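Local coordinates for protein endonuclease V (Streptomyces avermitilis, PDB 3GOC) that probably nicks deaminated DNA at the second phosphodiester bond 3' to a deoxyinosine in a magnesium-dependent first step of repair, leaving the lesion in place, at residues P33-P37 / H195-H199; V97-L101 / L130-T134. The contacts are given in a common frame with arbitrary orientation. Numbering follows the deposited sequence.

Contact 1: P33-P37 / H195-H199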
ATOM      1  N   PRO A  33     -12.987   3.510   7.317  1.00  8.46           N
ATOM      2  CA  PRO A  33     -11.881   2.901   6.570  1.00  7.83           C
ATOM      3  C   PRO A  33     -10.620   3.753   6.523  1.00  8.60           C
ATOM      4  O   PRO A  33      -9.517   3.259   6.776  1.00 10.31           O
ATOM      5  CB  PRO A  33     -12.490   2.672   5.193  1.00 12.45           C
ATOM      6  CG  PRO A  33     -13.921   2.328   5.549  1.00 11.49           C
ATOM      7  CD  PRO A  33     -14.246   3.407   6.558  1.00  8.56           C
ATOM      8  N   GLY A  34     -10.782   5.031   6.204  1.00  8.10           N
ATOM      9  CA  GLY A  34      -9.637   5.917   6.138  1.00  7.84           C
ATOM     10  C   GLY A  34      -9.227   6.236   4.716  1.00 10.37           C
ATOM     11  O   GLY A  34      -9.787   5.695   3.763  1.00 10.74           O
ATOM     12  N   PRO A  35      -8.235   7.118   4.545  1.00  8.95           N
ATOM     13  CA  PRO A  35      -7.761   7.499   3.214  1.00  9.40           C
ATOM     14  C   PRO A  35      -6.974   6.381   2.535  1.00 11.30           C
ATOM     15  O   PRO A  35      -6.391   5.524   3.196  1.00 10.30           O
ATOM     16  CB  PRO A  35      -6.900   8.724   3.502  1.00 11.34           C
ATOM     17  CG  PRO A  35      -6.277   8.365   4.824  1.00 11.84           C
ATOM     18  CD  PRO A  35      -7.443   7.777   5.599  1.00  9.65           C
ATOM     19  N   PRO A  36      -6.967   6.363   1.197  1.00 10.14           N
ATOM     20  CA  PRO A  36      -6.228   5.321   0.485  1.00 11.75           C
ATOM     21  C   PRO A  36      -4.739   5.639   0.449  1.00  8.33           C
ATOM     22  O   PRO A  36      -4.327   6.783   0.642  1.00 13.50           O
ATOM     23  CB  PRO A  36      -6.851   5.352  -0.905  1.00 16.65           C
ATOM     24  CG  PRO A  36      -7.167   6.801  -1.077  1.00 19.32           C
ATOM     25  CD  PRO A  36      -7.768   7.171   0.260  1.00 15.66           C
ATOM     26  N   PRO A  37      -3.903   4.620   0.224  1.00 12.32           N
ATOM     27  CA  PRO A  37      -2.467   4.881   0.172  1.00 15.00           C
ATOM     28  C   PRO A  37      -2.098   5.480  -1.182  1.00 15.09           C
ATOM     29  O   PRO A  37      -2.890   5.435  -2.125  1.00 13.15           O
ATOM     30  CB  PRO A  37      -1.864   3.492   0.369  1.00 16.37           C
ATOM     31  CG  PRO A  37      -2.850   2.618  -0.324  1.00 16.74           C
ATOM     32  CD  PRO A  37      -4.180   3.177   0.159  1.00 16.81           C
ATOM     33  N   HIS A 195      -6.712  -0.790   5.768  1.00  7.36           N
ATOM     34  CA  HIS A 195      -6.074   0.435   5.302  1.00  6.97           C
ATOM     35  C   HIS A 195      -4.759   0.693   6.022  1.00  7.49           C
ATOM     36  O   HIS A 195      -3.812   1.206   5.427  1.00  6.45           O
ATOM     37  CB  HIS A 195      -6.998   1.646   5.463  1.00  9.80           C
ATOM     38  CG  HIS A 195      -8.040   1.756   4.396  1.00  7.78           C
ATOM     39  ND1 HIS A 195      -9.126   0.908   4.326  1.00 12.36           N
ATOM     40  CD2 HIS A 195      -8.153   2.597   3.339  1.00 14.56           C
ATOM     41  CE1 HIS A 195      -9.860   1.221   3.273  1.00 15.88           C
ATOM     42  NE2 HIS A 195      -9.292   2.242   2.657  1.00 14.11           N
ATOM     43  N   ALA A 196      -4.700   0.346   7.304  1.00  5.32           N
ATOM     44  CA  ALA A 196      -3.464   0.533   8.055  1.00  5.26           C
ATOM     45  C   ALA A 196      -2.371  -0.319   7.407  1.00  5.63           C
ATOM     46  O   ALA A 196      -1.232   0.121   7.256  1.00  6.11           O
ATOM     47  CB  ALA A 196      -3.653   0.127   9.516  1.00  6.18           C
ATOM     48  N   CYS A 197      -2.718  -1.546   7.034  1.00  5.66           N
ATOM     49  CA  CYS A 197      -1.757  -2.429   6.387  1.00  7.98           C
ATOM     50  C   CYS A 197      -1.361  -1.893   5.018  1.00  6.39           C
ATOM     51  O   CYS A 197      -0.186  -1.925   4.646  1.00  7.00           O
ATOM     52  CB  CYS A 197      -2.340  -3.829   6.232  1.00  7.78           C
ATOM     53  SG  CYS A 197      -2.391  -4.743   7.773  1.00 11.91           S
ATOM     54  N   ALA A 198      -2.343  -1.400   4.264  1.00  6.23           N
ATOM     55  CA  ALA A 198      -2.083  -0.857   2.939  1.00  6.27           C
ATOM     56  C   ALA A 198      -1.114   0.315   3.018  1.00  6.99           C
ATOM     57  O   ALA A 198      -0.193   0.422   2.213  1.00  7.29           O
ATOM     58  CB  ALA A 198      -3.394  -0.420   2.284  1.00  4.79           C
ATOM     59  N   HIS A 199      -1.309   1.197   3.993  1.00  6.25           N
ATOM     60  CA  HIS A 199      -0.409   2.338   4.130  1.00  4.76           C
ATOM     61  C   HIS A 199       0.984   1.879   4.531  1.00  4.23           C
ATOM     62  O   HIS A 199       1.990   2.383   4.030  1.00  5.35           O
ATOM     63  CB  HIS A 199      -0.955   3.328   5.162  1.00  5.39           C
ATOM     64  CG  HIS A 199      -1.960   4.283   4.595  1.00  7.93           C
ATOM     65  ND1 HIS A 199      -1.596   5.391   3.859  1.00 10.93           N
ATOM     66  CD2 HIS A 199      -3.313   4.262   4.598  1.00  9.39           C
ATOM     67  CE1 HIS A 199      -2.685   6.011   3.431  1.00  8.35           C
ATOM     68  NE2 HIS A 199      -3.739   5.345   3.867  1.00  7.01           N
TER
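A proline-rich chain offers backbone carbonyls but almost no NH groups, so a side-chain donor on a helix can pair with one of those carbonyls; in the pairing of 33-37 with helix 195-199, His199 does so. Pro33 opens the contact: its O lies 3.2 Å from His195 CG, over one face of the imidazole, while its CB comes within 3.6 Å of His195 CE1. His195 ND1 is hydrogen-bonded to Asp192 OD1, outside the two segments. At phi 105° and psi 176°, a CB on Gly34 would jam against Pro33 O and clash with Pro35 CD, so the absence of a side chain suits this backbone; Gly34 O passes 3.5 Å from His195 CD2. Pro35 makes the one hydrogen bond between the segments, His199 NE2 donating to Pro35 O at 2.7 Å and 163°; the same O sits 3.4 Å from His195 CD2, near that ring's plane. The CA-to-CB bond of Pro36 points away from the helix, and the residue packs on Arg190 of the second subunit, yet its O approaches His199 CE1 at 3.3 Å. Pro37 finishes the run with a CH-pi contact, CB standing 4.1 Å from the centroid of the His199 ring and over its face, and with CG 4.0 Å from Ala198 CB. The histidines, one turn apart, meet Pro33 to Pro36 and Pro35 to Pro37 respectively. The arrangement is a short polyproline-II-like run, Pro35 to Pro37, packed on a helix through histidines, joining the loop before strand 41-49 to helix 193-202 at the subunit boundary.

Contact 2: V97-L101 / L130-T134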
ATOM      1  N   VAL A  97       4.550  16.201  21.007  1.00  6.39           N
ATOM      2  CA  VAL A  97       4.195  15.683  19.687  1.00  5.62           C
ATOM      3  C   VAL A  97       3.166  16.625  19.059  1.00  6.82           C
ATOM      4  O   VAL A  97       3.245  16.947  17.868  1.00  5.66           O
ATOM      5  CB  VAL A  97       3.600  14.257  19.784  1.00  5.65           C
ATOM      6  CG1 VAL A  97       3.072  13.807  18.423  1.00  9.37           C
ATOM      7  CG2 VAL A  97       4.671  13.290  20.266  1.00  7.72           C
ATOM      8  N   LEU A  98       2.197  17.064  19.860  1.00  6.00           N
ATOM      9  CA  LEU A  98       1.179  17.987  19.356  1.00  4.78           C
ATOM     10  C   LEU A  98       1.851  19.276  18.893  1.00  7.10           C
ATOM     11  O   LEU A  98       1.455  19.861  17.888  1.00  7.55           O
ATOM     12  CB  LEU A  98       0.145  18.293  20.449  1.00  5.06           C
ATOM     13  CG  LEU A  98      -0.789  17.136  20.829  1.00  3.82           C
ATOM     14  CD1 LEU A  98      -1.608  17.532  22.045  1.00  9.41           C
ATOM     15  CD2 LEU A  98      -1.694  16.779  19.658  1.00  9.24           C
ATOM     16  N   ALA A  99       2.884  19.705  19.615  1.00  6.63           N
ATOM     17  CA  ALA A  99       3.604  20.928  19.268  1.00  8.91           C
ATOM     18  C   ALA A  99       4.349  20.792  17.940  1.00  9.09           C
ATOM     19  O   ALA A  99       4.389  21.727  17.133  1.00  7.91           O
ATOM     20  CB  ALA A  99       4.576  21.298  20.385  1.00  7.55           C
ATOM     21  N   ALA A 100       4.956  19.633  17.711  1.00  7.19           N
ATOM     22  CA  ALA A 100       5.676  19.421  16.461  1.00  4.95           C
ATOM     23  C   ALA A 100       4.688  19.435  15.301  1.00  7.56           C
ATOM     24  O   ALA A 100       4.960  20.022  14.252  1.00  6.81           O
ATOM     25  CB  ALA A 100       6.440  18.091  16.497  1.00  8.43           C
ATOM     26  N   LEU A 101       3.537  18.787  15.478  1.00  5.73           N
ATOM     27  CA  LEU A 101       2.534  18.768  14.411  1.00  6.59           C
ATOM     28  C   LEU A 101       2.023  20.177  14.148  1.00  5.67           C
ATOM     29  O   LEU A 101       1.851  20.583  12.996  1.00  7.78           O
ATOM     30  CB  LEU A 101       1.363  17.854  14.795  1.00  4.03           C
ATOM     31  CG  LEU A 101       1.669  16.352  14.811  1.00  6.26           C
ATOM     32  CD1 LEU A 101       0.568  15.635  15.567  1.00 11.11           C
ATOM     33  CD2 LEU A 101       1.787  15.815  13.388  1.00  6.29           C
ATOM     34  N   LEU A 130      -3.213  10.218  20.297  1.00  5.02           N
ATOM     35  CA  LEU A 130      -2.909  11.337  19.408  1.00  5.30           C
ATOM     36  C   LEU A 130      -4.054  11.549  18.417  1.00  7.84           C
ATOM     37  O   LEU A 130      -4.415  12.684  18.098  1.00  7.27           O
ATOM     38  CB  LEU A 130      -1.606  11.062  18.652  1.00  7.63           C
ATOM     39  CG  LEU A 130      -1.111  12.147  17.696  1.00  8.03           C
ATOM     40  CD1 LEU A 130      -0.701  13.396  18.476  1.00  9.39           C
ATOM     41  CD2 LEU A 130       0.074  11.603  16.905  1.00 11.97           C
ATOM     42  N   GLY A 131      -4.623  10.446  17.942  1.00  5.47           N
ATOM     43  CA  GLY A 131      -5.723  10.530  16.996  1.00  4.74           C
ATOM     44  C   GLY A 131      -6.929  11.269  17.551  1.00 10.90           C
ATOM     45  O   GLY A 131      -7.477  12.174  16.917  1.00  8.28           O
ATOM     46  N   VAL A 132      -7.352  10.888  18.749  1.00  8.68           N
ATOM     47  CA  VAL A 132      -8.506  11.530  19.365  1.00  9.07           C
ATOM     48  C   VAL A 132      -8.271  13.008  19.696  1.00 10.00           C
ATOM     49  O   VAL A 132      -9.181  13.830  19.561  1.00 11.76           O
ATOM     50  CB  VAL A 132      -8.941  10.766  20.634  1.00  9.32           C
ATOM     51  CG1 VAL A 132     -10.003  11.559  21.391  1.00 17.65           C
ATOM     52  CG2 VAL A 132      -9.497   9.403  20.231  1.00 10.21           C
ATOM     53  N   LEU A 133      -7.058  13.355  20.118  1.00  7.94           N
ATOM     54  CA  LEU A 133      -6.766  14.748  20.450  1.00  7.56           C
ATOM     55  C   LEU A 133      -6.688  15.649  19.218  1.00 12.91           C
ATOM     56  O   LEU A 133      -7.085  16.813  19.271  1.00 15.81           O
ATOM     57  CB  LEU A 133      -5.454  14.850  21.233  1.00  7.01           C
ATOM     58  CG  LEU A 133      -5.458  14.227  22.631  1.00  8.53           C
ATOM     59  CD1 LEU A 133      -4.082  14.386  23.258  1.00  8.21           C
ATOM     60  CD2 LEU A 133      -6.519  14.893  23.495  1.00  8.44           C
ATOM     61  N   THR A 134      -6.175  15.110  18.116  1.00  9.11           N
ATOM     62  CA  THR A 134      -6.039  15.880  16.883  1.00  7.08           C
ATOM     63  C   THR A 134      -7.260  15.753  15.989  1.00 10.52           C
ATOM     64  O   THR A 134      -7.520  16.624  15.154  1.00 12.31           O
ATOM     65  CB  THR A 134      -4.831  15.414  16.048  1.00  9.98           C
ATOM     66  OG1 THR A 134      -5.011  14.043  15.674  1.00  8.27           O
ATOM     67  CG2 THR A 134      -3.537  15.562  16.839  1.00 10.67           C
TER
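Helices that follow different strands of a sheet can meet through their side chains while their backbones stay well apart. Here the axes of 97-101 and 130-134 approach to 11.7 Å and cross at -54°, a separation bridged by long aliphatic side chains. Leu130 begins the second segment as its main contributor, its end received among Val97, Leu98 and Leu101 (i, i+1, i+4); CD1 comes closest, at 3.8 Å from Val97 CG1, 3.7 Å from Leu98 CD2 and 3.9 Å from Leu101 CD1. Next to face the partner is Leu133, one turn further along, whose CD1 meets Leu98 CD1 at 4.2 Å. Thr134 completes the second segment with its methyl, CG2 lying 3.6 Å from Leu98 CD2 and 4.3 Å from Leu101 CD1. Its hydroxyl is used within its own helix, OG1 donating to Leu130 O at 2.8 Å, and it also pairs with the backbone N of Leu136 just beyond the helix. The arrangement is side-by-side packing of helices 94-102 and 126-134 in a fold consistent with the alpha/beta RNase H-like class; beneath it Val97 and Leu101 rest on strands 41-49 and 55-64. With no hydrogen bond crossing between the segments and 216 Å² buried, the chemistry implies an association through dispersion and the hydrophobic effect, with the threonine's polar end satisfied locally and its methyl turned to packing.

Overall arrangement
Contact 1 joins the loop before strand 41-49 to helix 193-202, while contact 2 joins helices 94-102 and 126-134 of a fold consistent with the RNase H clan. Contact 2 is nested along the chain inside the loop that contact 1 closes across 158 residues, yet in space they do not touch: their centres are 19 Å apart and their nearest atoms about 12 Å. Contact 2 is the closer to the bound magnesium ions, with the Val97 side chain about 8 Å from that of the magnesium ligand Asp46 and about 10 Å from both the Asp114 side chain and a bound magnesium. Contact 1 lies away from that site, beside the second subunit; Pro37's side chain is about 9 Å from the bound polyol.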